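Local structure of serine protease pet (Escherichia coli, 4OM9) at residues L45-A59 and S208-W222. The protein is a secreted autotransporter enterotoxin of enteroaggregative Escherichia coli, a serine protease that probably cleaves the host cytoskeletal protein alpha-fodrin. Residues are numbered along the deposited sequence; the frame is centred on the assembly and turned at random.
Sequences LPVPDFSSATANGAA and SGSGVYVFDNKEDKW
Ala-58 and Ser-210 bring their CA atoms to 4.5 Å at one end of the contact, and from there the irregular loop 45-59 passes along segment 208-222 in the opposite direction, Leu-45 lying near Phe-215 and Pro-48 by Trp-222 on the next strand (CA atoms 6.2 Å apart). Trp-222 anchors this second end. Pro-48 CG stands over the centre of its six-membered ring, 3.6 Å from the centroid, a CH-pi contact suited to the flat, rigid proline ring. Phe-215 CD1 lies over the opposite face, toward its rim, and Leu-45 CD1 touches Trp-222 CH2. In the indole plane, NE1 donates to Pro-46 O at 2.8 Å, a bent bond (138° at the hydrogen) reaching the oxygen from above its carbonyl plane. Phe-215, with CG anti to the backbone N (chi1 179°), brings its ring alongside Leu-45, CD2 to CD2 at 3.6 Å, and against Pro-46 CD.

Midway, Phe-50 turns its edge to the face of Tyr-213 in a T-shaped pair, planes at 74°, while Pro-48 CB sits over the rim of one face of Phe-50. Tyrosine suits this place because its hydroxyl reaches a water, 2.8 Å from OH, that donates to Asp-49 O and accepts from Ser-52 N. A second water accepts from Gly-211 N and lies 2.9 Å from Gly-57 O, with other acceptors competing. Gly-209 fits where a side chain would strike Ala-58 O; this end probably flanks the active-site loop, since Ser-208, against His-72, sits in the Gly-Asp-Ser-Gly motif of clan PA proteases. Apolar rings do most of the joining; the indole N-H and bridging water tie in loop carbonyls.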
ATOM      1  N   LEU A  45     -22.205  -9.850   7.536  1.00 56.04           N
ATOM      2  CA  LEU A  45     -22.377  -8.481   8.017  1.00 53.83           C
ATOM      3  C   LEU A  45     -21.032  -7.779   7.952  1.00 48.66           C
ATOM      4  O   LEU A  45     -20.003  -8.444   7.912  1.00 52.02           O
ATOM      5  CB  LEU A  45     -22.906  -8.464   9.451  1.00 47.68           C
ATOM      6  CG  LEU A  45     -24.238  -9.138   9.799  1.00 52.08           C
ATOM      7  CD1 LEU A  45     -24.438  -9.091  11.293  1.00 41.61           C
ATOM      8  CD2 LEU A  45     -25.413  -8.477   9.095  1.00 53.83           C
ATOM      9  N   PRO A  46     -21.023  -6.434   7.946  1.00 50.02           N
ATOM     10  CA  PRO A  46     -19.731  -5.758   8.114  1.00 47.71           C
ATOM     11  C   PRO A  46     -19.217  -5.956   9.528  1.00 43.00           C
ATOM     12  O   PRO A  46     -20.023  -6.057  10.449  1.00 39.84           O
ATOM     13  CB  PRO A  46     -20.056  -4.281   7.855  1.00 46.23           C
ATOM     14  CG  PRO A  46     -21.396  -4.279   7.188  1.00 46.08           C
ATOM     15  CD  PRO A  46     -22.115  -5.475   7.719  1.00 48.75           C
ATOM     16  N   VAL A  47     -17.905  -6.025   9.700  1.00 36.98           N
ATOM     17  CA  VAL A  47     -17.329  -6.043  11.039  1.00 34.98           C
ATOM     18  C   VAL A  47     -17.645  -4.730  11.741  1.00 32.47           C
ATOM     19  O   VAL A  47     -17.512  -3.661  11.152  1.00 33.68           O
ATOM     20  CB  VAL A  47     -15.797  -6.263  11.005  1.00 34.86           C
ATOM     21  CG1 VAL A  47     -15.199  -6.208  12.400  1.00 31.85           C
ATOM     22  CG2 VAL A  47     -15.473  -7.594  10.340  1.00 33.79           C
ATOM     23  N   PRO A  48     -18.075  -4.805  13.002  1.00 34.62           N
ATOM     24  CA  PRO A  48     -18.327  -3.571  13.763  1.00 34.62           C
ATOM     25  C   PRO A  48     -17.071  -2.732  13.926  1.00 36.33           C
ATOM     26  O   PRO A  48     -15.956  -3.242  13.783  1.00 38.79           O
ATOM     27  CB  PRO A  48     -18.802  -4.079  15.131  1.00 36.44           C
ATOM     28  CG  PRO A  48     -19.277  -5.499  14.871  1.00 38.36           C
ATOM     29  CD  PRO A  48     -18.399  -6.021  13.766  1.00 35.56           C
ATOM     30  N   ASP A  49     -17.253  -1.447  14.207  1.00 37.93           N
ATOM     31  CA  ASP A  49     -16.166  -0.620  14.695  1.00 37.95           C
ATOM     32  C   ASP A  49     -16.251  -0.658  16.211  1.00 35.42           C
ATOM     33  O   ASP A  49     -17.187  -0.124  16.813  1.00 34.31           O
ATOM     34  CB  ASP A  49     -16.266   0.813  14.155  1.00 39.63           C
ATOM     35  CG  ASP A  49     -15.097   1.703  14.597  1.00 41.39           C
ATOM     36  OD1 ASP A  49     -14.593   1.552  15.730  1.00 44.94           O
ATOM     37  OD2 ASP A  49     -14.683   2.570  13.798  1.00 46.37           O
ATOM     38  N   PHE A  50     -15.276  -1.294  16.834  1.00 28.18           N
ATOM     39  CA  PHE A  50     -15.257  -1.372  18.283  1.00 27.61           C
ATOM     40  C   PHE A  50     -14.508  -0.235  18.997  1.00 27.99           C
ATOM     41  O   PHE A  50     -14.200  -0.354  20.190  1.00 28.83           O
ATOM     42  CB  PHE A  50     -14.652  -2.696  18.713  1.00 27.62           C
ATOM     43  CG  PHE A  50     -15.428  -3.883  18.253  1.00 28.34           C
ATOM     44  CD1 PHE A  50     -16.748  -4.055  18.649  1.00 28.64           C
ATOM     45  CD2 PHE A  50     -14.837  -4.843  17.427  1.00 28.84           C
ATOM     46  CE1 PHE A  50     -17.466  -5.152  18.232  1.00 29.41           C
ATOM     47  CE2 PHE A  50     -15.555  -5.957  17.017  1.00 29.59           C
ATOM     48  CZ  PHE A  50     -16.867  -6.116  17.417  1.00 29.89           C
ATOM     49  N   SER A  51     -14.226   0.865  18.315  1.00 32.40           N
ATOM     50  CA  SER A  51     -13.420   1.899  18.972  1.00 31.61           C
ATOM     51  C   SER A  51     -14.189   2.715  20.039  1.00 27.62           C
ATOM     52  O   SER A  51     -13.577   3.471  20.763  1.00 26.79           O
ATOM     53  CB  SER A  51     -12.803   2.839  17.940  1.00 34.66           C
ATOM     54  OG  SER A  51     -13.785   3.389  17.087  1.00 39.06           O
ATOM     55  N   SER A  52     -15.500   2.532  20.182  1.00 32.74           N
ATOM     56  CA  SER A  52     -16.236   3.221  21.267  1.00 31.74           C
ATOM     57  C   SER A  52     -16.064   2.534  22.634  1.00 29.69           C
ATOM     58  O   SER A  52     -16.402   3.106  23.688  1.00 29.74           O
ATOM     59  CB  SER A  52     -17.720   3.323  20.928  1.00 30.70           C
ATOM     60  OG  SER A  52     -17.902   3.921  19.657  1.00 36.18           O
ATOM     61  N   ALA A  53     -15.523   1.320  22.619  1.00 25.72           N
ATOM     62  CA  ALA A  53     -15.232   0.586  23.849  1.00 26.20           C
ATOM     63  C   ALA A  53     -14.085   1.235  24.629  1.00 24.86           C
ATOM     64  O   ALA A  53     -13.112   1.705  24.037  1.00 24.77           O
ATOM     65  CB  ALA A  53     -14.890  -0.895  23.534  1.00 25.67           C
ATOM     66  N   THR A  54     -14.215   1.275  25.955  1.00 25.79           N
ATOM     67  CA  THR A  54     -13.095   1.621  26.816  1.00 25.09           C
ATOM     68  C   THR A  54     -11.960   0.619  26.629  1.00 24.31           C
ATOM     69  O   THR A  54     -12.203  -0.547  26.342  1.00 24.58           O
ATOM     70  CB  THR A  54     -13.500   1.618  28.300  1.00 25.26           C
ATOM     71  OG1 THR A  54     -13.999   0.316  28.649  1.00 26.64           O
ATOM     72  CG2 THR A  54     -14.598   2.682  28.599  1.00 25.62           C
ATOM     73  N   ALA A  55     -10.727   1.076  26.825  1.00 30.89           N
ATOM     74  CA  ALA A  55      -9.543   0.223  26.792  1.00 29.68           C
ATOM     75  C   ALA A  55      -9.745  -1.063  27.576  1.00 31.25           C
ATOM     76  O   ALA A  55      -9.349  -2.139  27.127  1.00 31.90           O
ATOM     77  CB  ALA A  55      -8.356   0.966  27.336  1.00 28.64           C
ATOM     78  N   ASN A  56     -10.373  -0.968  28.742  1.00 25.12           N
ATOM     79  CA  ASN A  56     -10.541  -2.149  29.569  1.00 28.52           C
ATOM     80  C   ASN A  56     -11.850  -2.891  29.257  1.00 29.27           C
ATOM     81  O   ASN A  56     -12.157  -3.910  29.866  1.00 26.15           O
ATOM     82  CB  ASN A  56     -10.456  -1.779  31.053  1.00 26.33           C
ATOM     83  CG  ASN A  56     -11.721  -1.157  31.572  1.00 26.69           C
ATOM     84  OD1 ASN A  56     -12.639  -0.813  30.805  1.00 26.63           O
ATOM     85  ND2 ASN A  56     -11.782  -0.981  32.901  1.00 28.24           N
ATOM     86  N   GLY A  57     -12.634  -2.340  28.336  1.00 28.95           N
ATOM     87  CA  GLY A  57     -13.855  -2.979  27.893  1.00 26.00           C
ATOM     88  C   GLY A  57     -15.097  -2.808  28.760  1.00 28.29           C
ATOM     89  O   GLY A  57     -16.194  -3.130  28.303  1.00 30.51           O
ATOM     90  N   ALA A  58     -14.962  -2.271  29.973  1.00 31.39           N
ATOM     91  CA  ALA A  58     -16.087  -2.316  30.887  1.00 34.97           C
ATOM     92  C   ALA A  58     -17.135  -1.227  30.615  1.00 34.14           C
ATOM     93  O   ALA A  58     -18.222  -1.249  31.194  1.00 31.69           O
ATOM     94  CB  ALA A  58     -15.602  -2.240  32.319  1.00 35.71           C
ATOM     95  N   ALA A  59     -16.838  -0.296  29.719  1.00 27.66           N
ATOM     96  CA  ALA A  59     -17.843   0.695  29.360  1.00 27.42           C
ATOM     97  C   ALA A  59     -17.732   1.037  27.892  1.00 27.52           C
ATOM     98  O   ALA A  59     -16.761   0.680  27.255  1.00 27.79           O
ATOM     99  CB  ALA A  59     -17.709   1.990  30.241  1.00 26.48           C
ATOM    100  N   SER A 208     -18.517  -7.717  32.768  1.00 34.86           N
ATOM    101  CA  SER A 208     -19.753  -7.069  33.175  1.00 36.14           C
ATOM    102  C   SER A 208     -19.663  -5.579  32.845  1.00 37.89           C
ATOM    103  O   SER A 208     -18.646  -4.940  33.107  1.00 36.52           O
ATOM    104  CB  SER A 208     -20.010  -7.304  34.666  1.00 41.09           C
ATOM    105  OG  SER A 208     -21.034  -6.455  35.168  1.00 39.88           O
ATOM    106  N   GLY A 209     -20.703  -5.046  32.216  1.00 34.12           N
ATOM    107  CA  GLY A 209     -20.696  -3.657  31.795  1.00 31.78           C
ATOM    108  C   GLY A 209     -20.336  -3.427  30.325  1.00 32.13           C
ATOM    109  O   GLY A 209     -20.640  -2.348  29.789  1.00 29.27           O
ATOM    110  N   SER A 210     -19.705  -4.416  29.668  1.00 27.54           N
ATOM    111  CA  SER A 210     -19.188  -4.222  28.307  1.00 24.97           C
ATOM    112  C   SER A 210     -20.350  -4.096  27.330  1.00 25.44           C
ATOM    113  O   SER A 210     -21.433  -4.616  27.589  1.00 28.24           O
ATOM    114  CB  SER A 210     -18.237  -5.363  27.895  1.00 26.15           C
ATOM    115  OG  SER A 210     -18.822  -6.659  28.007  1.00 29.56           O
ATOM    116  N   GLY A 211     -20.143  -3.385  26.230  1.00 24.52           N
ATOM    117  CA  GLY A 211     -21.209  -3.111  25.284  1.00 24.51           C
ATOM    118  C   GLY A 211     -21.519  -4.272  24.335  1.00 24.96           C
ATOM    119  O   GLY A 211     -20.642  -5.028  23.928  1.00 25.15           O
ATOM    120  N   VAL A 212     -22.803  -4.414  24.020  1.00 32.68           N
ATOM    121  CA  VAL A 212     -23.320  -5.488  23.204  1.00 30.60           C
ATOM    122  C   VAL A 212     -23.895  -4.853  21.943  1.00 34.26           C
ATOM    123  O   VAL A 212     -24.661  -3.886  22.022  1.00 31.94           O
ATOM    124  CB  VAL A 212     -24.402  -6.297  23.970  1.00 35.30           C
ATOM    125  CG1 VAL A 212     -25.075  -7.316  23.063  1.00 34.88           C
ATOM    126  CG2 VAL A 212     -23.800  -6.966  25.216  1.00 33.12           C
ATOM    127  N   TYR A 213     -23.517  -5.370  20.779  1.00 31.91           N
ATOM    128  CA  TYR A 213     -23.860  -4.710  19.523  1.00 32.29           C
ATOM    129  C   TYR A 213     -24.776  -5.544  18.655  1.00 34.45           C
ATOM    130  O   TYR A 213     -24.738  -6.774  18.660  1.00 37.06           O
ATOM    131  CB  TYR A 213     -22.600  -4.359  18.716  1.00 33.47           C
ATOM    132  CG  TYR A 213     -21.701  -3.340  19.371  1.00 32.38           C
ATOM    133  CD1 TYR A 213     -20.779  -3.730  20.339  1.00 32.90           C
ATOM    134  CD2 TYR A 213     -21.752  -1.991  19.012  1.00 29.20           C
ATOM    135  CE1 TYR A 213     -19.945  -2.806  20.944  1.00 29.44           C
ATOM    136  CE2 TYR A 213     -20.915  -1.055  19.611  1.00 26.38           C
ATOM    137  CZ  TYR A 213     -20.021  -1.475  20.581  1.00 29.53           C
ATOM    138  OH  TYR A 213     -19.180  -0.593  21.212  1.00 30.81           O
ATOM    139  N   VAL A 214     -25.565  -4.861  17.853  1.00 27.47           N
ATOM    140  CA  VAL A 214     -26.556  -5.541  17.068  1.00 29.00           C
ATOM    141  C   VAL A 214     -26.757  -4.689  15.813  1.00 29.44           C
ATOM    142  O   VAL A 214     -26.503  -3.495  15.842  1.00 32.50           O
ATOM    143  CB  VAL A 214     -27.811  -5.762  17.945  1.00 32.24           C
ATOM    144  CG1 VAL A 214     -29.044  -5.156  17.357  1.00 31.53           C
ATOM    145  CG2 VAL A 214     -27.968  -7.229  18.288  1.00 28.98           C
ATOM    146  N   PHE A 215     -27.116  -5.296  14.690  1.00 32.04           N
ATOM    147  CA  PHE A 215     -26.977  -4.609  13.409  1.00 34.16           C
ATOM    148  C   PHE A 215     -28.308  -4.330  12.729  1.00 34.19           C
ATOM    149  O   PHE A 215     -29.063  -5.248  12.396  1.00 38.63           O
ATOM    150  CB  PHE A 215     -26.071  -5.429  12.487  1.00 34.39           C
ATOM    151  CG  PHE A 215     -25.868  -4.829  11.117  1.00 35.68           C
ATOM    152  CD1 PHE A 215     -24.899  -3.857  10.900  1.00 37.75           C
ATOM    153  CD2 PHE A 215     -26.622  -5.267  10.037  1.00 43.02           C
ATOM    154  CE1 PHE A 215     -24.698  -3.314   9.637  1.00 38.32           C
ATOM    155  CE2 PHE A 215     -26.429  -4.736   8.769  1.00 41.31           C
ATOM    156  CZ  PHE A 215     -25.456  -3.747   8.571  1.00 44.14           C
ATOM    157  N   ASP A 216     -28.569  -3.047  12.519  1.00 33.85           N
ATOM    158  CA  ASP A 216     -29.800  -2.548  11.913  1.00 37.66           C
ATOM    159  C   ASP A 216     -29.820  -2.826  10.412  1.00 44.79           C
ATOM    160  O   ASP A 216     -28.966  -2.324   9.679  1.00 46.39           O
ATOM    161  CB  ASP A 216     -29.913  -1.045  12.204  1.00 39.92           C
ATOM    162  CG  ASP A 216     -31.237  -0.423  11.756  1.00 49.54           C
ATOM    163  OD1 ASP A 216     -31.789  -0.810  10.697  1.00 47.56           O
ATOM    164  OD2 ASP A 216     -31.703   0.500  12.470  1.00 43.57           O
ATOM    165  N   ASN A 217     -30.801  -3.624   9.981  1.00 51.22           N
ATOM    166  CA  ASN A 217     -31.023  -4.052   8.583  1.00 52.20           C
ATOM    167  C   ASN A 217     -31.256  -2.959   7.564  1.00 56.50           C
ATOM    168  O   ASN A 217     -30.876  -3.091   6.406  1.00 58.14           O
ATOM    169  CB  ASN A 217     -32.256  -4.970   8.496  1.00 50.73           C
ATOM    170  CG  ASN A 217     -31.906  -6.414   8.575  1.00 60.40           C
ATOM    171  OD1 ASN A 217     -30.854  -6.833   8.086  1.00 71.01           O
ATOM    172  ND2 ASN A 217     -32.777  -7.201   9.194  1.00 53.46           N
ATOM    173  N   LYS A 218     -31.964  -1.919   7.991  1.00 49.78           N
ATOM    174  CA  LYS A 218     -32.481  -0.920   7.072  1.00 53.06           C
ATOM    175  C   LYS A 218     -31.572   0.288   7.027  1.00 50.55           C
ATOM    176  O   LYS A 218     -31.508   0.994   6.027  1.00 56.89           O
ATOM    177  CB  LYS A 218     -33.889  -0.497   7.484  1.00 55.39           C
ATOM    178  CG  LYS A 218     -34.858  -1.651   7.665  1.00 57.60           C
ATOM    179  CD  LYS A 218     -35.025  -2.448   6.387  1.00 56.47           C
ATOM    180  CE  LYS A 218     -36.212  -3.389   6.481  1.00 56.77           C
ATOM    181  NZ  LYS A 218     -36.066  -4.374   7.584  1.00 55.55           N
ATOM    182  N   GLU A 219     -30.875   0.527   8.131  1.00 60.03           N
ATOM    183  CA  GLU A 219     -29.989   1.673   8.234  1.00 55.94           C
ATOM    184  C   GLU A 219     -28.555   1.250   7.973  1.00 55.34           C
ATOM    185  O   GLU A 219     -27.673   2.090   7.851  1.00 58.05           O
ATOM    186  CB  GLU A 219     -30.117   2.323   9.611  1.00 57.10           C
ATOM    187  CG  GLU A 219     -31.546   2.661  10.015  1.00 54.14           C
ATOM    188  CD  GLU A 219     -32.076   3.931   9.362  1.00 61.07           C
ATOM    189  OE1 GLU A 219     -31.954   4.082   8.129  1.00 64.71           O
ATOM    190  OE2 GLU A 219     -32.625   4.786  10.091  1.00 64.80           O
ATOM    191  N   ASP A 220     -28.345  -0.062   7.884  1.00 54.22           N
ATOM    192  CA  ASP A 220     -27.031  -0.644   7.631  1.00 55.78           C
ATOM    193  C   ASP A 220     -25.977  -0.067   8.574  1.00 53.09           C
ATOM    194  O   ASP A 220     -25.024   0.593   8.151  1.00 50.23           O
ATOM    195  CB  ASP A 220     -26.637  -0.438   6.169  1.00 52.92           C
ATOM    196  CG  ASP A 220     -27.708  -0.941   5.208  1.00 67.15           C
ATOM    197  OD1 ASP A 220     -27.838  -2.180   5.035  1.00 57.35           O
ATOM    198  OD2 ASP A 220     -28.429  -0.090   4.637  1.00 69.60           O
ATOM    199  N   LYS A 221     -26.171  -0.318   9.864  1.00 49.90           N
ATOM    200  CA  LYS A 221     -25.273   0.194  10.886  1.00 43.64           C
ATOM    201  C   LYS A 221     -25.327  -0.631  12.163  1.00 38.40           C
ATOM    202  O   LYS A 221     -26.376  -1.129  12.550  1.00 36.22           O
ATOM    203  CB  LYS A 221     -25.614   1.646  11.205  1.00 43.73           C
ATOM    204  CG  LYS A 221     -27.055   1.850  11.657  1.00 42.92           C
ATOM    205  CD  LYS A 221     -27.248   3.223  12.276  1.00 39.42           C
ATOM    206  CE  LYS A 221     -28.656   3.384  12.847  1.00 41.12           C
ATOM    207  NZ  LYS A 221     -28.821   4.715  13.503  1.00 36.90           N
ATOM    208  N   TRP A 222     -24.186  -0.750  12.827  1.00 36.40           N
ATOM    209  CA  TRP A 222     -24.138  -1.373  14.141  1.00 34.10           C
ATOM    210  C   TRP A 222     -24.650  -0.434  15.236  1.00 33.86           C
ATOM    211  O   TRP A 222     -24.329   0.762  15.283  1.00 33.49           O
ATOM    212  CB  TRP A 222     -22.717  -1.831  14.462  1.00 32.98           C
ATOM    213  CG  TRP A 222     -22.324  -3.010  13.644  1.00 33.79           C
ATOM    214  CD1 TRP A 222     -21.637  -2.997  12.478  1.00 34.80           C
ATOM    215  CD2 TRP A 222     -22.630  -4.374  13.920  1.00 36.21           C
ATOM    216  NE1 TRP A 222     -21.472  -4.276  12.009  1.00 37.71           N
ATOM    217  CE2 TRP A 222     -22.078  -5.146  12.877  1.00 37.87           C
ATOM    218  CE3 TRP A 222     -23.315  -5.026  14.956  1.00 33.65           C
ATOM    219  CZ2 TRP A 222     -22.187  -6.534  12.828  1.00 39.25           C
ATOM    220  CZ3 TRP A 222     -23.425  -6.399  14.912  1.00 34.11           C
ATOM    221  CH2 TRP A 222     -22.859  -7.145  13.851  1.00 40.64           C
TER
HETATM  222  O   HOH W   1     -17.566   0.762  19.309  1.00 30.72           O
HETATM  223  O   HOH W   2     -17.628  -2.009  26.091  1.00 30.72           O